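Local coordinates for uncharacterized protein (PDB 6SCE) that acts as a DNA nuclease in type III CRISPR defence and is activated by cyclic oligoadenylate, at residues L513-Q519 against V545-R549; H508-H512 against F619-E624. One frame throughout, in Å; residues are numbered along the deposited sequence. Where two conformers were deposited one is given.

Contact 1 (L513-Q519 against V545-R549); sequences LAPKGGQ and VFFHR
A Schellman motif closes helix 499-513 and launches strand 519-528 antiparallel to strand 541-548. Gly-518 N bonds to Leu-513 O (3.0 Å) and Gly-517 N to Ala-514 O (2.9 Å); Gly-517, at phi/psi 82/10, suits the turn because a side chain would jam against the preceding carbonyl. Along the strand, Val-545 packs on Leu-552 and Phe-554 of the next strand. Phe-546 (chi1 p) points its CB toward the helix end, its CD2 3.4 Å from Leu-513 CD1. Phe-547 forms the hydrogen-bonded pair with Gln-519 (CA-CA 5.4 Å): Gln-519 N to Phe-547 O, 3.1 Å, and Phe-547 N to Gln-519 O, 2.9 Å. Their side chains share a sheet face, both meeting Pro-425 of helix 425-432. His-548 (chi1 t) lies beside Gly-518, where a CB would collide with its ring. Leu-513 CD2 makes a CH-pi contact over that ring, 4.1 Å from the centroid, while Lys-516 O sits at the ring's edge, 3.5 Å from His-548 CE1.

Contact 2 (H508-H512 against F619-E624); sequences HLNAH and FPEELE
This is side-chain packing of helix 499-513 against the turn that follows strand 617-618, one of the two outermost strands of the C-terminal sheet, and leads into helix 623-627. The helical segment 508-512 is regular, with His-512 N bonded to His-508 O (3.1 Å), so these two histidines, four residues apart, project from one side toward segment 619-624. Opposite them, a cis peptide bond precedes Pro-620, and a type I turn runs from Pro-620 to Leu-623, with Leu-623 N to Pro-620 O at 3.2 Å. CA atoms pair as His-508 with Pro-620 (6.3 Å) and His-512 with Leu-623 (7.6 Å).

His-508 (chi1 m) lays its ring face against the puckered ring of Pro-620, whose CG makes a CH-pi contact 3.6 Å from the imidazole centroid, only 7° off the normal. Its NE2 still reaches Glu-454, which satisfies the polar end. Phe-619 (chi1 t) brings CZ to 3.8 Å from His-508 CB. Leucines suit the buried middle: Leu-509 CD2 lies 3.9 Å from Leu-623 CD2, and Leu-623 CD1 is 3.7 Å from His-512 CB. Beneath, Phe-619 and Leu-623 rest on Met-606 of strand 603-607.

At the more exposed margin His-512 (chi1 t) donates from NE2 to Glu-624 OE1 (3.2 Å, 165° at the hydrogen). Histidine suits this place: its in-plane N-H serves the carboxylate while one face packs on Leu-623 CB. A helix packed on a mixed sheet is consistent with the alpha/beta core of PD-(D/E)XK nucleases, to which this domain probably belongs.

How the contacts relate
Helix 499-513 carries the chain through residues 508-512, the first half of contact 2, and straight into 513-519, the first half of contact 1. Strand 519-528 then departs, and 541-548 returns beside it, closing the shorter loop at contact 1. The chain goes on through strand 551-558, helix 561-579 and three further strands before 619-624 meets the helix again, so the loop of contact 2 encloses that of contact 1. One contact ties the helix end to inner strands, the other the helix flank to the turn after the sheet's edge strand. They touch where Phe-546 CD1 packs 3.8 Å from Leu-509 CD1, and a weak, long ion pair joins Lys-516 to Glu-624.

Contact 1 (L513-Q519 against V545-R549)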
loop_
_atom_site.group_PDB
_atom_site.type_symbol
_atom_site.label_atom_id
_atom_site.label_comp_id
_atom_site.label_asym_id
_atom_site.label_seq_id
_atom_site.Cartn_x
_atom_site.Cartn_y
_atom_site.Cartn_z
ATOM N N LEU A 513 2.900 -22.418 -11.896
ATOM C CA LEU A 513 3.525 -21.099 -12.085
ATOM C C LEU A 513 4.802 -21.092 -12.942
ATOM O O LEU A 513 4.987 -20.198 -13.772
ATOM C CB LEU A 513 3.823 -20.465 -10.727
ATOM C CG LEU A 513 2.562 -20.077 -9.940
ATOM C CD1 LEU A 513 2.914 -19.766 -8.491
ATOM C CD2 LEU A 513 1.834 -18.908 -10.601
ATOM N N ALA A 514 5.694 -22.051 -12.716
ATOM C CA ALA A 514 6.974 -22.087 -13.423
ATOM C C ALA A 514 6.825 -21.955 -14.955
ATOM O O ALA A 514 7.455 -21.087 -15.559
ATOM C CB ALA A 514 7.764 -23.341 -13.055
ATOM N N PRO A 515 5.976 -22.789 -15.585
ATOM C CA PRO A 515 5.721 -22.576 -17.012
ATOM C C PRO A 515 5.443 -21.113 -17.376
ATOM O O PRO A 515 5.869 -20.658 -18.428
ATOM C CB PRO A 515 4.480 -23.438 -17.271
ATOM C CG PRO A 515 4.617 -24.574 -16.310
ATOM C CD PRO A 515 5.371 -24.047 -15.109
ATOM N N LYS A 516 4.745 -20.392 -16.497
ATOM C CA LYS A 516 4.324 -19.011 -16.749
ATOM C C LYS A 516 5.274 -17.933 -16.181
ATOM O O LYS A 516 4.918 -16.761 -16.157
ATOM C CB LYS A 516 2.906 -18.811 -16.194
ATOM C CG LYS A 516 1.860 -19.675 -16.884
ATOM C CD LYS A 516 0.608 -19.872 -16.051
ATOM C CE LYS A 516 -0.043 -18.555 -15.681
ATOM N NZ LYS A 516 -1.361 -18.759 -15.024
ATOM N N GLY A 517 6.468 -18.321 -15.744
ATOM C CA GLY A 517 7.451 -17.370 -15.232
ATOM C C GLY A 517 7.275 -16.936 -13.773
ATOM O O GLY A 517 7.948 -16.002 -13.319
ATOM N N GLY A 518 6.382 -17.603 -13.038
ATOM C CA GLY A 518 6.159 -17.298 -11.618
ATOM C C GLY A 518 7.122 -18.091 -10.743
ATOM O O GLY A 518 7.670 -19.112 -11.165
ATOM N N GLN A 519 7.325 -17.617 -9.522
ATOM C CA GLN A 519 8.230 -18.269 -8.580
ATOM C C GLN A 519 7.466 -18.640 -7.300
ATOM O O GLN A 519 6.806 -17.780 -6.708
ATOM C CB GLN A 519 9.391 -17.335 -8.252
ATOM C CG GLN A 519 10.441 -17.253 -9.344
ATOM C CD GLN A 519 11.591 -18.230 -9.123
ATOM O OE1 GLN A 519 11.374 -19.417 -8.838
ATOM N NE2 GLN A 519 12.828 -17.727 -9.229
ATOM N N VAL A 545 5.077 -18.856 -0.115
ATOM C CA VAL A 545 4.995 -17.562 -0.770
ATOM C C VAL A 545 5.275 -17.757 -2.257
ATOM O O VAL A 545 6.092 -18.590 -2.659
ATOM C CB VAL A 545 5.921 -16.516 -0.094
ATOM C CG1 VAL A 545 7.387 -16.922 -0.171
ATOM C CG2 VAL A 545 5.717 -15.118 -0.669
ATOM N N PHE A 546 4.541 -17.011 -3.076
ATOM C CA PHE A 546 4.834 -16.993 -4.498
ATOM C C PHE A 546 4.654 -15.586 -5.066
ATOM O O PHE A 546 3.910 -14.753 -4.504
ATOM C CB PHE A 546 4.077 -18.090 -5.302
ATOM C CG PHE A 546 2.580 -17.984 -5.291
ATOM C CD1 PHE A 546 1.836 -18.577 -4.283
ATOM C CD2 PHE A 546 1.906 -17.388 -6.349
ATOM C CE1 PHE A 546 0.449 -18.513 -4.294
ATOM C CE2 PHE A 546 0.521 -17.328 -6.379
ATOM C CZ PHE A 546 -0.211 -17.880 -5.345
ATOM N N PHE A 547 5.367 -15.333 -6.161
ATOM C CA PHE A 547 5.321 -14.045 -6.849
ATOM C C PHE A 547 4.934 -14.304 -8.302
ATOM O O PHE A 547 5.509 -15.175 -8.946
ATOM C CB PHE A 547 6.676 -13.343 -6.734
ATOM C CG PHE A 547 6.707 -11.990 -7.372
ATOM C CD1 PHE A 547 5.916 -10.968 -6.891
ATOM C CD2 PHE A 547 7.515 -11.748 -8.482
ATOM C CE1 PHE A 547 5.914 -9.723 -7.495
ATOM C CE2 PHE A 547 7.532 -10.499 -9.079
ATOM C CZ PHE A 547 6.729 -9.487 -8.584
ATOM N N HIS A 548 3.916 -13.601 -8.794
ATOM C CA HIS A 548 3.532 -13.767 -10.186
ATOM C C HIS A 548 3.064 -12.440 -10.751
ATOM O O HIS A 548 2.053 -11.912 -10.321
ATOM C CB HIS A 548 2.428 -14.815 -10.317
ATOM C CG HIS A 548 2.116 -15.179 -11.734
ATOM N ND1 HIS A 548 3.094 -15.539 -12.635
ATOM C CD2 HIS A 548 0.939 -15.239 -12.405
ATOM C CE1 HIS A 548 2.532 -15.788 -13.809
ATOM N NE2 HIS A 548 1.228 -15.616 -13.695
ATOM N N ARG A 549 3.833 -11.900 -11.685
ATOM C CA ARG A 549 3.422 -10.729 -12.476
ATOM C C ARG A 549 3.032 -9.458 -11.708
ATOM O O ARG A 549 2.108 -8.774 -12.104
ATOM C CB ARG A 549 2.285 -11.139 -13.409
ATOM C CG ARG A 549 2.749 -12.228 -14.380
ATOM C CD ARG A 549 1.751 -12.490 -15.480
ATOM N NE ARG A 549 1.417 -11.297 -16.269
ATOM C CZ ARG A 549 2.149 -10.779 -17.258
ATOM N NH1 ARG A 549 3.323 -11.295 -17.614
ATOM N NH2 ARG A 549 1.698 -9.709 -17.896
#

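Contact 2 (H508-H512 against F619-E624)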
loop_
_atom_site.group_PDB
_atom_site.type_symbol
_atom_site.label_atom_id
_atom_site.label_comp_id
_atom_site.label_asym_id
_atom_site.label_seq_id
_atom_site.Cartn_x
_atom_site.Cartn_y
_atom_site.Cartn_z
ATOM N N HIS A 508 2.264 -28.259 -6.439
ATOM C CA HIS A 508 1.289 -27.936 -7.459
ATOM C C HIS A 508 1.339 -26.450 -7.844
ATOM O O HIS A 508 1.034 -26.101 -8.984
ATOM C CB HIS A 508 -0.111 -28.348 -7.027
ATOM C CG HIS A 508 -0.284 -29.832 -6.924
ATOM N ND1 HIS A 508 -0.214 -30.663 -8.023
ATOM C CD2 HIS A 508 -0.489 -30.637 -5.855
ATOM C CE1 HIS A 508 -0.378 -31.915 -7.636
ATOM N NE2 HIS A 508 -0.556 -31.928 -6.327
ATOM N N LEU A 509 1.696 -25.574 -6.899
ATOM C CA LEU A 509 1.881 -24.152 -7.253
ATOM C C LEU A 509 3.005 -24.000 -8.234
ATOM O O LEU A 509 2.898 -23.282 -9.250
ATOM C CB LEU A 509 2.158 -23.285 -6.009
ATOM C CG LEU A 509 0.907 -22.985 -5.178
ATOM C CD1 LEU A 509 1.285 -22.328 -3.861
ATOM C CD2 LEU A 509 -0.108 -22.129 -5.943
ATOM N N ASN A 510 4.099 -24.678 -7.939
ATOM C CA ASN A 510 5.278 -24.599 -8.772
ATOM C C ASN A 510 5.017 -25.131 -10.185
ATOM O O ASN A 510 5.470 -24.529 -11.166
ATOM C CB ASN A 510 6.421 -25.356 -8.130
ATOM C CG ASN A 510 7.645 -25.380 -8.998
ATOM O OD1 ASN A 510 7.740 -26.179 -9.932
ATOM N ND2 ASN A 510 8.580 -24.490 -8.715
ATOM N N ALA A 511 4.282 -26.238 -10.300
ATOM C CA ALA A 511 3.936 -26.782 -11.620
ATOM C C ALA A 511 3.054 -25.800 -12.381
ATOM O O ALA A 511 3.216 -25.626 -13.585
ATOM C CB ALA A 511 3.230 -28.142 -11.496
ATOM N N HIS A 512 2.128 -25.150 -11.683
ATOM C CA HIS A 512 1.252 -24.195 -12.322
ATOM C C HIS A 512 1.982 -22.894 -12.738
ATOM O O HIS A 512 1.719 -22.346 -13.817
ATOM C CB HIS A 512 0.069 -23.873 -11.423
ATOM C CG HIS A 512 -0.832 -22.822 -11.986
ATOM N ND1 HIS A 512 -0.900 -21.545 -11.466
ATOM C CD2 HIS A 512 -1.671 -22.842 -13.048
ATOM C CE1 HIS A 512 -1.760 -20.833 -12.173
ATOM N NE2 HIS A 512 -2.240 -21.594 -13.139
ATOM N N PHE A 619 -8.280 -27.561 -5.017
ATOM C CA PHE A 619 -6.841 -27.547 -5.206
ATOM C C PHE A 619 -6.406 -28.984 -5.502
ATOM O O PHE A 619 -6.769 -29.882 -4.736
ATOM C CB PHE A 619 -6.168 -27.045 -3.923
ATOM C CG PHE A 619 -4.701 -26.788 -4.074
ATOM C CD1 PHE A 619 -3.776 -27.801 -3.859
ATOM C CD2 PHE A 619 -4.245 -25.532 -4.447
ATOM C CE1 PHE A 619 -2.422 -27.567 -4.017
ATOM C CE2 PHE A 619 -2.894 -25.290 -4.606
ATOM C CZ PHE A 619 -1.981 -26.312 -4.393
ATOM N N PRO A 620 -5.609 -29.229 -6.543
ATOM C CA PRO A 620 -4.981 -28.219 -7.392
ATOM C C PRO A 620 -5.675 -27.996 -8.726
ATOM O O PRO A 620 -5.203 -27.166 -9.517
ATOM C CB PRO A 620 -3.603 -28.822 -7.657
ATOM C CG PRO A 620 -3.867 -30.299 -7.690
ATOM C CD PRO A 620 -4.920 -30.533 -6.634
ATOM N N GLU A 621 -6.766 -28.728 -8.984
ATOM C CA GLU A 621 -7.402 -28.745 -10.317
ATOM C C GLU A 621 -7.849 -27.360 -10.753
ATOM O O GLU A 621 -7.669 -26.989 -11.907
ATOM C CB GLU A 621 -8.621 -29.693 -10.364
ATOM C CG GLU A 621 -8.288 -31.179 -10.412
ATOM C CD GLU A 621 -7.898 -31.766 -9.061
ATOM O OE1 GLU A 621 -8.029 -31.080 -8.021
ATOM O OE2 GLU A 621 -7.452 -32.931 -9.043
ATOM N N GLU A 622 -8.439 -26.608 -9.825
ATOM C CA GLU A 622 -8.991 -25.293 -10.136
ATOM C C GLU A 622 -8.069 -24.116 -9.787
ATOM O O GLU A 622 -8.566 -23.016 -9.547
ATOM C CB GLU A 622 -10.336 -25.115 -9.431
ATOM C CG GLU A 622 -11.411 -26.063 -9.930
ATOM C CD GLU A 622 -12.768 -25.753 -9.340
ATOM O OE1 GLU A 622 -12.886 -25.723 -8.096
ATOM O OE2 GLU A 622 -13.720 -25.537 -10.120
ATOM N N LEU A 623 -6.749 -24.332 -9.772
ATOM C CA LEU A 623 -5.795 -23.240 -9.544
ATOM C C LEU A 623 -6.008 -22.098 -10.529
ATOM O O LEU A 623 -6.255 -20.963 -10.121
ATOM C CB LEU A 623 -4.344 -23.717 -9.636
ATOM C CG LEU A 623 -3.622 -23.984 -8.317
ATOM C CD1 LEU A 623 -2.190 -24.410 -8.604
ATOM C CD2 LEU A 623 -3.652 -22.764 -7.405
ATOM N N GLU A 624 -5.905 -22.396 -11.820
ATOM C CA GLU A 624 -6.151 -21.400 -12.859
ATOM C C GLU A 624 -7.422 -20.587 -12.575
ATOM O O GLU A 624 -7.404 -19.357 -12.555
ATOM C CB GLU A 624 -6.256 -22.093 -14.222
ATOM C CG GLU A 624 -6.517 -21.168 -15.409
ATOM C CD GLU A 624 -5.271 -20.468 -15.914
ATOM O OE1 GLU A 624 -4.366 -20.171 -15.103
ATOM O OE2 GLU A 624 -5.202 -20.212 -17.134
#